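Local coordinates for Abbfa_003403 (Acinetobacter baumannii, PDB 4ZXH), which is a four-domain nonribosomal peptide synthetase that probably activates a substrate by adenylation, carries it on phosphopantetheine, condenses it and releases the product through a thioesterase, at residues A[645-650]-A[674-679]; A[899-904]-A[961-966]; A[1158-1163]-A[1260-1265]; A[1178-1183]-A[1211-1216]. All blocks are in the same frame, centred on the assembly; numbering follows the deposited sequence.

Contact 1. Residues A[645-650]-A[674-679]; sequences INFLLS and SILELL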
# COMPACT_ATOMS: atom_id res chain seq x y z
N ILE A 645 -15.75 -29.56 31.19
CA ILE A 645 -14.75 -29.86 32.19
C ILE A 645 -13.37 -30.02 31.49
O ILE A 645 -12.35 -29.59 32.03
CB ILE A 645 -15.15 -31.12 33.03
CG1 ILE A 645 -14.13 -31.40 34.13
CG2 ILE A 645 -15.43 -32.36 32.16
CD1 ILE A 645 -14.13 -30.33 35.21
N ASN A 646 -13.36 -30.60 30.29
CA ASN A 646 -12.15 -30.61 29.48
C ASN A 646 -11.60 -29.21 29.26
O ASN A 646 -10.40 -28.97 29.40
CB ASN A 646 -12.42 -31.25 28.12
CG ASN A 646 -11.18 -31.28 27.25
OD1 ASN A 646 -10.25 -32.06 27.47
ND2 ASN A 646 -11.15 -30.39 26.27
N PHE A 647 -12.48 -28.29 28.91
CA PHE A 647 -12.09 -26.90 28.71
C PHE A 647 -11.52 -26.27 29.97
O PHE A 647 -10.42 -25.72 29.95
CB PHE A 647 -13.29 -26.10 28.22
CG PHE A 647 -13.12 -24.61 28.36
CD1 PHE A 647 -12.26 -23.91 27.52
CD2 PHE A 647 -13.84 -23.90 29.31
CE1 PHE A 647 -12.12 -22.55 27.64
CE2 PHE A 647 -13.69 -22.54 29.44
CZ PHE A 647 -12.82 -21.87 28.61
N LEU A 648 -12.28 -26.34 31.05
CA LEU A 648 -11.91 -25.71 32.31
C LEU A 648 -10.57 -26.20 32.83
O LEU A 648 -9.73 -25.39 33.22
CB LEU A 648 -13.00 -25.96 33.36
CG LEU A 648 -14.24 -25.10 33.09
CD1 LEU A 648 -15.42 -25.50 33.95
CD2 LEU A 648 -13.88 -23.64 33.29
N LEU A 649 -10.37 -27.51 32.82
CA LEU A 649 -9.10 -28.08 33.29
C LEU A 649 -7.94 -27.65 32.40
O LEU A 649 -6.85 -27.36 32.89
CB LEU A 649 -9.18 -29.61 33.34
CG LEU A 649 -10.05 -30.22 34.43
CD1 LEU A 649 -9.95 -31.73 34.38
CD2 LEU A 649 -9.62 -29.70 35.80
N SER A 650 -8.18 -27.62 31.09
CA SER A 650 -7.18 -27.20 30.13
C SER A 650 -6.78 -25.76 30.40
O SER A 650 -5.60 -25.39 30.34
CB SER A 650 -7.72 -27.35 28.70
OG SER A 650 -6.68 -27.53 27.75
N SER A 674 -18.31 -16.61 29.34
CA SER A 674 -18.63 -16.29 30.72
C SER A 674 -18.52 -17.52 31.62
O SER A 674 -18.27 -17.40 32.82
CB SER A 674 -20.04 -15.72 30.82
OG SER A 674 -20.98 -16.74 30.55
N ILE A 675 -18.74 -18.69 31.03
CA ILE A 675 -18.55 -19.97 31.72
C ILE A 675 -17.21 -20.03 32.49
O ILE A 675 -17.18 -20.43 33.65
CB ILE A 675 -18.65 -21.14 30.70
CG1 ILE A 675 -20.08 -21.61 30.61
CG2 ILE A 675 -17.79 -22.32 31.08
CD1 ILE A 675 -20.61 -22.04 31.95
N LEU A 676 -16.12 -19.63 31.84
CA LEU A 676 -14.80 -19.60 32.46
C LEU A 676 -14.73 -18.63 33.63
O LEU A 676 -14.12 -18.91 34.66
CB LEU A 676 -13.73 -19.21 31.43
CG LEU A 676 -12.32 -18.96 31.97
CD1 LEU A 676 -11.68 -20.25 32.43
CD2 LEU A 676 -11.49 -18.27 30.93
N GLU A 677 -15.37 -17.48 33.45
CA GLU A 677 -15.34 -16.39 34.42
C GLU A 677 -16.14 -16.71 35.67
O GLU A 677 -15.75 -16.35 36.78
CB GLU A 677 -15.89 -15.11 33.78
CG GLU A 677 -15.33 -14.78 32.41
CD GLU A 677 -15.94 -13.51 31.83
OE1 GLU A 677 -16.87 -12.95 32.46
OE2 GLU A 677 -15.49 -13.06 30.76
N LEU A 678 -17.26 -17.39 35.49
CA LEU A 678 -18.17 -17.65 36.60
C LEU A 678 -17.83 -18.94 37.38
O LEU A 678 -18.30 -19.12 38.49
CB LEU A 678 -19.61 -17.72 36.07
CG LEU A 678 -20.12 -16.44 35.39
CD1 LEU A 678 -21.47 -16.66 34.69
CD2 LEU A 678 -20.20 -15.25 36.38
N LEU A 679 -17.00 -19.81 36.82
CA LEU A 679 -16.78 -21.11 37.44
C LEU A 679 -15.36 -21.37 37.92
O LEU A 679 -15.15 -21.83 39.03
CB LEU A 679 -17.17 -22.23 36.48
CG LEU A 679 -18.65 -22.33 36.13
CD1 LEU A 679 -18.89 -23.56 35.26
CD2 LEU A 679 -19.49 -22.37 37.40
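This is buried, wholly apolar packing between two helices of the adenylation domain, with segment 645-650 lying on helix 641-655 and segment 674-679 on the short helix after strand 662-665. Their segment axes approach to 10.8 Å and are inclined at 66°, so they meet around one crossing region, where Leu648 and Leu676 have the nearest CA atoms. Five residues make the contact, Leu648, Leu676 and Phe647 burying most. Phe647 has CG anti to its backbone N (chi1 163°), which sends the ring across the gap. There the ring edge, through CE2, meets Leu676 CB at 3.9 Å, and CZ of the same edge lies almost as near. Phenylalanine suits the place because its long, rigid, apolar side chain spans a wide gap and ends in a rim that can lie against a CB. Phe647 CE2 also lies 4.4 Å from Ile675 CG2, a looser approach. Leu648 leaves its helix alongside the gap, CG anti to the carbonyl carbon (chi1 -74°), and only its end comes nearer. Its CD2 runs past Leu676 CD1 at 4.1 Å, the two side chains sliding by in opposite directions, whereas its CD1 reaches Leu679 CD1 at 4.2 Å, crossing that side chain nearly squarely. Leucine fits at 648 because its two methyls can serve separate neighbours. The polar side chains turn elsewhere: Asn646 bonds to Ala790 and Asn791, and Glu677 to Thr667 and Gln715. Around this apolar seam, helix 483-494 reaches Leu648 through Leu483, Trp552 of helix 543-553 packs on Ile675 and Leu679, and Leu678 rests on Ala665 of strand 662-665.

Contact 2. Residues A[899-904]-A[961-966]; sequences LVKTTG and PEPIFE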
# COMPACT_ATOMS: atom_id res chain seq x y z
N LEU A 899 -13.89 -1.88 5.31
CA LEU A 899 -14.67 -2.94 4.65
C LEU A 899 -14.57 -2.83 3.14
O LEU A 899 -14.26 -1.76 2.60
CB LEU A 899 -16.15 -2.90 5.05
CG LEU A 899 -16.52 -2.85 6.54
CD1 LEU A 899 -18.04 -2.73 6.73
CD2 LEU A 899 -15.96 -4.04 7.29
N VAL A 900 -14.84 -3.93 2.46
CA VAL A 900 -15.01 -3.89 1.02
C VAL A 900 -16.51 -3.78 0.74
O VAL A 900 -17.30 -4.50 1.34
CB VAL A 900 -14.42 -5.14 0.34
CG1 VAL A 900 -14.70 -5.12 -1.15
CG2 VAL A 900 -12.92 -5.24 0.60
N LYS A 901 -16.89 -2.86 -0.15
CA LYS A 901 -18.29 -2.72 -0.57
C LYS A 901 -18.41 -2.75 -2.09
O LYS A 901 -17.45 -2.43 -2.79
CB LYS A 901 -18.91 -1.43 -0.04
CG LYS A 901 -19.01 -1.34 1.47
CD LYS A 901 -20.07 -2.26 2.06
CE LYS A 901 -20.12 -2.07 3.58
NZ LYS A 901 -21.18 -2.87 4.24
N THR A 902 -19.59 -3.14 -2.58
CA THR A 902 -19.84 -3.23 -4.02
C THR A 902 -20.45 -1.92 -4.57
O THR A 902 -21.14 -1.21 -3.83
CB THR A 902 -20.76 -4.42 -4.32
OG1 THR A 902 -20.19 -5.61 -3.75
CG2 THR A 902 -20.95 -4.63 -5.83
N THR A 903 -20.20 -1.61 -5.84
CA THR A 903 -20.61 -0.33 -6.45
C THR A 903 -20.89 -0.38 -7.94
O THR A 903 -20.11 -0.94 -8.70
CB THR A 903 -19.54 0.74 -6.23
OG1 THR A 903 -19.38 0.95 -4.83
CG2 THR A 903 -19.91 2.05 -6.91
N GLY A 904 -22.00 0.24 -8.36
CA GLY A 904 -22.34 0.36 -9.77
C GLY A 904 -22.46 -1.00 -10.44
O GLY A 904 -23.43 -1.73 -10.22
N PRO A 961 -23.03 1.96 8.38
CA PRO A 961 -23.89 2.51 7.32
C PRO A 961 -23.23 2.31 5.96
O PRO A 961 -22.02 2.31 5.90
CB PRO A 961 -24.01 4.00 7.67
CG PRO A 961 -23.34 4.17 8.98
CD PRO A 961 -22.41 3.01 9.20
N GLU A 962 -24.02 2.12 4.91
CA GLU A 962 -23.45 1.93 3.59
C GLU A 962 -22.83 3.25 3.15
O GLU A 962 -23.34 4.32 3.48
CB GLU A 962 -24.50 1.45 2.58
CG GLU A 962 -25.23 0.18 3.01
CD GLU A 962 -24.30 -1.03 3.23
OE1 GLU A 962 -23.38 -1.27 2.40
OE2 GLU A 962 -24.50 -1.77 4.23
N PRO A 963 -21.68 3.17 2.46
CA PRO A 963 -21.01 4.35 1.93
C PRO A 963 -21.67 4.83 0.64
O PRO A 963 -22.21 4.02 -0.10
CB PRO A 963 -19.59 3.85 1.65
CG PRO A 963 -19.80 2.43 1.30
CD PRO A 963 -20.91 1.94 2.20
N ILE A 964 -21.62 6.14 0.41
CA ILE A 964 -21.93 6.70 -0.89
C ILE A 964 -20.64 7.20 -1.56
O ILE A 964 -20.12 8.26 -1.23
CB ILE A 964 -22.92 7.84 -0.74
CG1 ILE A 964 -24.18 7.33 -0.06
CG2 ILE A 964 -23.22 8.45 -2.07
CD1 ILE A 964 -25.17 8.44 0.27
N PHE A 965 -20.11 6.41 -2.49
CA PHE A 965 -18.84 6.75 -3.14
C PHE A 965 -18.90 7.93 -4.12
O PHE A 965 -19.81 8.01 -4.94
CB PHE A 965 -18.30 5.55 -3.91
CG PHE A 965 -17.89 4.40 -3.04
CD1 PHE A 965 -16.71 4.45 -2.31
CD2 PHE A 965 -18.69 3.27 -2.96
CE1 PHE A 965 -16.33 3.37 -1.51
CE2 PHE A 965 -18.31 2.20 -2.16
CZ PHE A 965 -17.13 2.25 -1.44
N GLU A 966 -17.91 8.83 -4.02
CA GLU A 966 -17.62 9.80 -5.08
C GLU A 966 -17.37 9.05 -6.40
O GLU A 966 -16.54 8.13 -6.44
CB GLU A 966 -16.40 10.65 -4.73
CG GLU A 966 -16.64 11.77 -3.70
CD GLU A 966 -15.38 12.62 -3.43
OE1 GLU A 966 -14.63 12.91 -4.39
OE2 GLU A 966 -15.16 13.01 -2.25
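Lys901, near the end of the edge strand 893-903, directs its CB toward the extended loop 961-966, and the length of its side chain serves two different purposes. CB meets the edge of the Phe965 ring, 4.2 Å from CE2, close to the ring plane. Next along the chain, Lys901 CG lies 3.9 Å from Pro963 CG. The chain bends at this point (chi2 -71°) and runs straight afterwards, past the carboxylate of Glu962: Lys901 CD is 3.5 Å from Glu962 OE1, and CE is 3.6 Å from the same oxygen. At the tip, NZ forms a salt bridge with Glu962 OE1 at 3.3 Å, a weak hydrogen bond by its geometry. Lysine thus suits the site by pairing an oily stem with a charged end, and Glu962, itself bent at chi2, brings its acid back to meet it. Pro963 also places its CB 4.2 Å above one face of the Phe965 ring, near the rim, while Thr903 OG1 approaches the CD2-CE2 side obliquely. The contact lies at the surface of the adenylation domain's C-terminal portion, where the loop runs along the three-stranded sheet: Pro963 and Phe965 rest on Val911 of strand 907-916 and reach Ile942 and Ala940, respectively, of strand 940-943.

Contact 3. Residues A[1158-1163]-A[1260-1265]; sequences TGIVMI and FPILLV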
# COMPACT_ATOMS: atom_id res chain seq x y z
N THR A 1158 4.15 45.50 -32.87
CA THR A 1158 3.25 44.97 -33.89
C THR A 1158 1.81 45.35 -33.58
O THR A 1158 1.05 45.75 -34.46
CB THR A 1158 3.36 43.44 -34.01
OG1 THR A 1158 4.66 43.10 -34.49
CG2 THR A 1158 2.32 42.90 -34.99
N GLY A 1159 1.44 45.22 -32.31
CA GLY A 1159 0.11 45.56 -31.86
C GLY A 1159 -0.09 45.32 -30.38
O GLY A 1159 0.71 44.64 -29.74
N ILE A 1160 -1.15 45.89 -29.84
CA ILE A 1160 -1.50 45.70 -28.44
C ILE A 1160 -2.89 45.08 -28.31
O ILE A 1160 -3.86 45.57 -28.89
CB ILE A 1160 -1.50 47.02 -27.68
CG1 ILE A 1160 -0.16 47.72 -27.81
CG2 ILE A 1160 -1.79 46.77 -26.22
CD1 ILE A 1160 -0.12 49.05 -27.09
N VAL A 1161 -3.00 44.00 -27.55
CA VAL A 1161 -4.32 43.47 -27.27
C VAL A 1161 -4.80 43.91 -25.89
O VAL A 1161 -4.19 43.58 -24.88
CB VAL A 1161 -4.35 41.96 -27.34
CG1 VAL A 1161 -5.73 41.46 -26.95
CG2 VAL A 1161 -4.02 41.50 -28.74
N MET A 1162 -5.90 44.65 -25.84
CA MET A 1162 -6.41 45.09 -24.55
C MET A 1162 -7.80 44.57 -24.35
O MET A 1162 -8.71 44.90 -25.11
CB MET A 1162 -6.42 46.61 -24.45
CG MET A 1162 -5.06 47.25 -24.34
SD MET A 1162 -5.29 49.03 -24.37
CE MET A 1162 -3.69 49.60 -24.97
N ILE A 1163 -7.96 43.75 -23.32
CA ILE A 1163 -9.27 43.18 -23.05
C ILE A 1163 -9.95 43.95 -21.91
O ILE A 1163 -9.51 43.88 -20.76
CB ILE A 1163 -9.15 41.69 -22.74
CG1 ILE A 1163 -8.31 41.01 -23.83
CG2 ILE A 1163 -10.53 41.07 -22.70
CD1 ILE A 1163 -7.94 39.60 -23.52
N PHE A 1260 -0.69 53.78 -30.94
CA PHE A 1260 -0.15 52.46 -31.17
C PHE A 1260 -1.24 51.66 -31.87
O PHE A 1260 -2.42 51.94 -31.69
CB PHE A 1260 0.25 51.78 -29.86
CG PHE A 1260 1.43 52.41 -29.20
CD1 PHE A 1260 2.72 52.08 -29.59
CD2 PHE A 1260 1.26 53.31 -28.16
CE1 PHE A 1260 3.82 52.65 -28.97
CE2 PHE A 1260 2.35 53.89 -27.54
CZ PHE A 1260 3.63 53.56 -27.94
N PRO A 1261 -0.85 50.65 -32.67
CA PRO A 1261 -1.90 49.79 -33.24
C PRO A 1261 -2.53 48.93 -32.14
O PRO A 1261 -1.86 48.09 -31.54
CB PRO A 1261 -1.13 48.95 -34.26
CG PRO A 1261 0.26 48.90 -33.73
CD PRO A 1261 0.50 50.18 -32.99
N ILE A 1262 -3.80 49.17 -31.85
CA ILE A 1262 -4.46 48.58 -30.69
C ILE A 1262 -5.72 47.82 -31.05
O ILE A 1262 -6.54 48.30 -31.84
CB ILE A 1262 -4.83 49.67 -29.66
CG1 ILE A 1262 -3.57 50.27 -29.04
CG2 ILE A 1262 -5.71 49.10 -28.56
CD1 ILE A 1262 -3.88 51.43 -28.15
N LEU A 1263 -5.88 46.64 -30.47
CA LEU A 1263 -7.16 45.94 -30.50
C LEU A 1263 -7.78 46.02 -29.11
O LEU A 1263 -7.22 45.47 -28.15
CB LEU A 1263 -6.98 44.48 -30.93
CG LEU A 1263 -8.20 43.56 -30.79
CD1 LEU A 1263 -9.30 44.04 -31.71
CD2 LEU A 1263 -7.83 42.12 -31.09
N LEU A 1264 -8.91 46.72 -29.00
CA LEU A 1264 -9.62 46.80 -27.72
C LEU A 1264 -10.88 45.94 -27.72
O LEU A 1264 -11.83 46.21 -28.46
CB LEU A 1264 -9.98 48.24 -27.39
CG LEU A 1264 -10.87 48.44 -26.16
CD1 LEU A 1264 -10.19 47.98 -24.91
CD2 LEU A 1264 -11.29 49.89 -26.04
N VAL A 1265 -10.87 44.89 -26.91
CA VAL A 1265 -12.02 43.99 -26.79
C VAL A 1265 -12.87 44.44 -25.60
O VAL A 1265 -12.43 44.38 -24.45
CB VAL A 1265 -11.57 42.51 -26.61
CG1 VAL A 1265 -12.77 41.61 -26.43
CG2 VAL A 1265 -10.74 42.04 -27.80
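Two neighbouring parallel strands of the thioesterase domain's central sheet, 1157-1163 and 1262-1267, pair here residue for residue, from Ile1160 opposite Ile1262 to Ile1163 opposite Val1265. As in any parallel pairing, alternate residues of one strand do the bonding. Ile1160 straddles Ile1262, its N donating to Pro1261 O at 2.9 Å and its O accepting from Leu1263 N at 2.8 Å. Met1162 straddles Leu1264 in the same manner: its N donates to Leu1263 O at an almost straight 177°, and its O takes Val1265 N at 2.8 Å. Gly1159 CA makes a CA-H...O contact with Pro1261 O at 3.2 Å, as the CA atoms of Ile1262 and Leu1264 do with carbonyls of the other strand. The sheet belongs to an alpha/beta-hydrolase fold, with helices on both faces. Helix 1138-1152 covers Ile1160 and Phe1260, whereas helix 1303-1316 covers Val1161, Ile1163 and Leu1263. On the face bearing Ile1160 and Met1162, the extended methionine reaches back so that CE touches Ile1262 CD1 at 3.7 Å. Ile1160 and Ile1262 point the same way side by side, and CD1 of Ile1160 also rests on Phe1260 CB at 3.9 Å. Beta-branched Ile and Val suit the extended backbone, and Met and Leu add apolar bulk to the buried faces. The side chain of Ile1163 lies near, without touching, Cys1137, Asp1164 and His1297, whose arrangement is consistent with a catalytic triad.

Contact 4. Residues A[1178-1183]-A[1211-1216]; sequences DDAMLL and DQMFDH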
# COMPACT_ATOMS: atom_id res chain seq x y z
N ASP A 1178 -10.72 53.72 2.32
CA ASP A 1178 -10.03 53.43 3.56
C ASP A 1178 -9.58 51.95 3.54
O ASP A 1178 -9.91 51.21 2.61
CB ASP A 1178 -10.93 53.73 4.77
CG ASP A 1178 -12.12 52.76 4.91
OD1 ASP A 1178 -12.46 52.08 3.93
OD2 ASP A 1178 -12.72 52.71 6.01
N ASP A 1179 -8.84 51.53 4.55
CA ASP A 1179 -8.17 50.24 4.50
C ASP A 1179 -9.17 49.09 4.49
O ASP A 1179 -8.97 48.11 3.80
CB ASP A 1179 -7.20 50.11 5.67
CG ASP A 1179 -6.11 51.18 5.65
OD1 ASP A 1179 -5.82 51.73 4.55
OD2 ASP A 1179 -5.54 51.47 6.72
N ALA A 1180 -10.27 49.23 5.23
CA ALA A 1180 -11.32 48.21 5.22
C ALA A 1180 -11.91 48.04 3.83
O ALA A 1180 -12.05 46.92 3.34
CB ALA A 1180 -12.41 48.56 6.21
N MET A 1181 -12.26 49.15 3.19
CA MET A 1181 -12.79 49.08 1.83
C MET A 1181 -11.79 48.41 0.88
O MET A 1181 -12.19 47.70 -0.04
CB MET A 1181 -13.15 50.48 1.31
CG MET A 1181 -13.98 50.46 0.02
SD MET A 1181 -15.45 49.39 0.04
CE MET A 1181 -16.63 50.55 0.75
N LEU A 1182 -10.49 48.63 1.10
CA LEU A 1182 -9.50 48.09 0.18
C LEU A 1182 -9.49 46.58 0.32
O LEU A 1182 -9.43 45.85 -0.68
CB LEU A 1182 -8.12 48.70 0.44
CG LEU A 1182 -7.95 50.13 -0.12
CD1 LEU A 1182 -6.59 50.77 0.20
CD2 LEU A 1182 -8.18 50.11 -1.62
N LEU A 1183 -9.59 46.10 1.56
CA LEU A 1183 -9.72 44.67 1.83
C LEU A 1183 -11.01 44.12 1.24
O LEU A 1183 -11.02 43.02 0.69
CB LEU A 1183 -9.70 44.39 3.32
CG LEU A 1183 -8.37 43.88 3.87
CD1 LEU A 1183 -8.61 43.46 5.30
CD2 LEU A 1183 -7.88 42.72 3.02
N ASP A 1211 -5.36 43.23 12.25
CA ASP A 1211 -4.93 41.84 12.15
C ASP A 1211 -6.12 40.90 11.96
O ASP A 1211 -6.12 40.05 11.07
CB ASP A 1211 -4.09 41.44 13.37
CG ASP A 1211 -2.67 42.02 13.32
OD1 ASP A 1211 -2.15 42.29 12.21
OD2 ASP A 1211 -2.07 42.20 14.40
N GLN A 1212 -7.16 41.07 12.77
CA GLN A 1212 -8.41 40.32 12.59
C GLN A 1212 -8.98 40.40 11.17
O GLN A 1212 -9.45 39.39 10.63
CB GLN A 1212 -9.45 40.82 13.58
CG GLN A 1212 -9.13 40.45 15.02
CD GLN A 1212 -10.05 41.14 16.00
OE1 GLN A 1212 -10.51 42.26 15.77
NE2 GLN A 1212 -10.35 40.45 17.10
N MET A 1213 -8.98 41.60 10.60
CA MET A 1213 -9.35 41.82 9.21
C MET A 1213 -8.61 40.84 8.26
O MET A 1213 -9.25 40.17 7.46
CB MET A 1213 -9.05 43.29 8.80
CG MET A 1213 -10.20 44.31 9.01
SD MET A 1213 -9.78 46.10 9.03
CE MET A 1213 -9.14 46.40 7.40
N PHE A 1214 -7.29 40.76 8.35
CA PHE A 1214 -6.54 39.93 7.40
C PHE A 1214 -6.79 38.46 7.65
O PHE A 1214 -6.77 37.65 6.73
CB PHE A 1214 -5.04 40.20 7.49
CG PHE A 1214 -4.63 41.56 7.05
CD1 PHE A 1214 -5.55 42.42 6.49
CD2 PHE A 1214 -3.33 41.98 7.20
CE1 PHE A 1214 -5.17 43.69 6.09
CE2 PHE A 1214 -2.96 43.24 6.79
CZ PHE A 1214 -3.88 44.10 6.24
N ASP A 1215 -6.99 38.11 8.91
CA ASP A 1215 -7.31 36.73 9.23
C ASP A 1215 -8.70 36.40 8.68
O ASP A 1215 -8.90 35.34 8.10
CB ASP A 1215 -7.23 36.46 10.73
CG ASP A 1215 -5.80 36.52 11.27
OD1 ASP A 1215 -4.84 36.56 10.45
OD2 ASP A 1215 -5.63 36.51 12.51
N HIS A 1216 -9.65 37.32 8.84
CA HIS A 1216 -11.01 37.03 8.40
C HIS A 1216 -11.05 36.81 6.89
O HIS A 1216 -11.61 35.82 6.41
CB HIS A 1216 -11.98 38.13 8.78
CG HIS A 1216 -13.38 37.85 8.33
ND1 HIS A 1216 -14.13 36.83 8.87
CD2 HIS A 1216 -14.14 38.41 7.36
CE1 HIS A 1216 -15.31 36.80 8.27
NE2 HIS A 1216 -15.34 37.74 7.35
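Asp1178 OD1 is gripped by two kinds of partner: it takes the N-H of Met1181 at 3.0 Å, with the donor 43° out of the carboxylate plane, and it is also hydrogen-bonded from outside the two segments. Asp1178 is the N-cap of helix 1179-1191: its carboxylate takes up an amide of the first turn, and its negative charge probably suits the positive end of the helix dipole. OD2 pairs with Arg1206 in a salt bridge, so the capping group is held from both oxygens. The helix so started runs nearly parallel to helix 1210-1223, their segment axes inclined at only 8° and 11.1 Å apart. Both belong to the helical insertion following strand 1157-1163, probably the lid of this thioesterase domain. The packing between them is apolar, with the long Met1213 and Leu1183 spanning the gap. Met1213, bent at chi3 (63°), curls its CE against Ala1180 CA at 3.6 Å; the small alanine lets the methyl reach the backbone. Leu1183 brings CD1 to Met1213 CB, 3.5 Å away, its side chain crossing that of the methionine obliquely. Helix 1202-1206 adds Leu1205 against both Leu1183 and Met1213, and Phe1236 of helix 1233-1251 packs on Phe1214. The same Leu1183 CD1 sits in the plane of the Phe1214 ring, at its edge, 3.4 Å from CD1 of the phenylalanine.

From the N terminus, contact 1 comes first, closing a short loop of 23 residues within the adenylation domain around strand 662-665. Contact 2 follows in series, its centre 42 Å away, and closes 56 residues of the domain's C-terminal portion by laying a loop along a small sheet. The chain then passes the carrier region to the thioesterase domain. There contact 3 closes the longest loop, 96 residues, pairing two strands of the central sheet. Contact 4 nests inside that loop, tying two helices of the insertion together, its centre 36 Å from that of contact 3. None of the four touches another, and none cross along the chain.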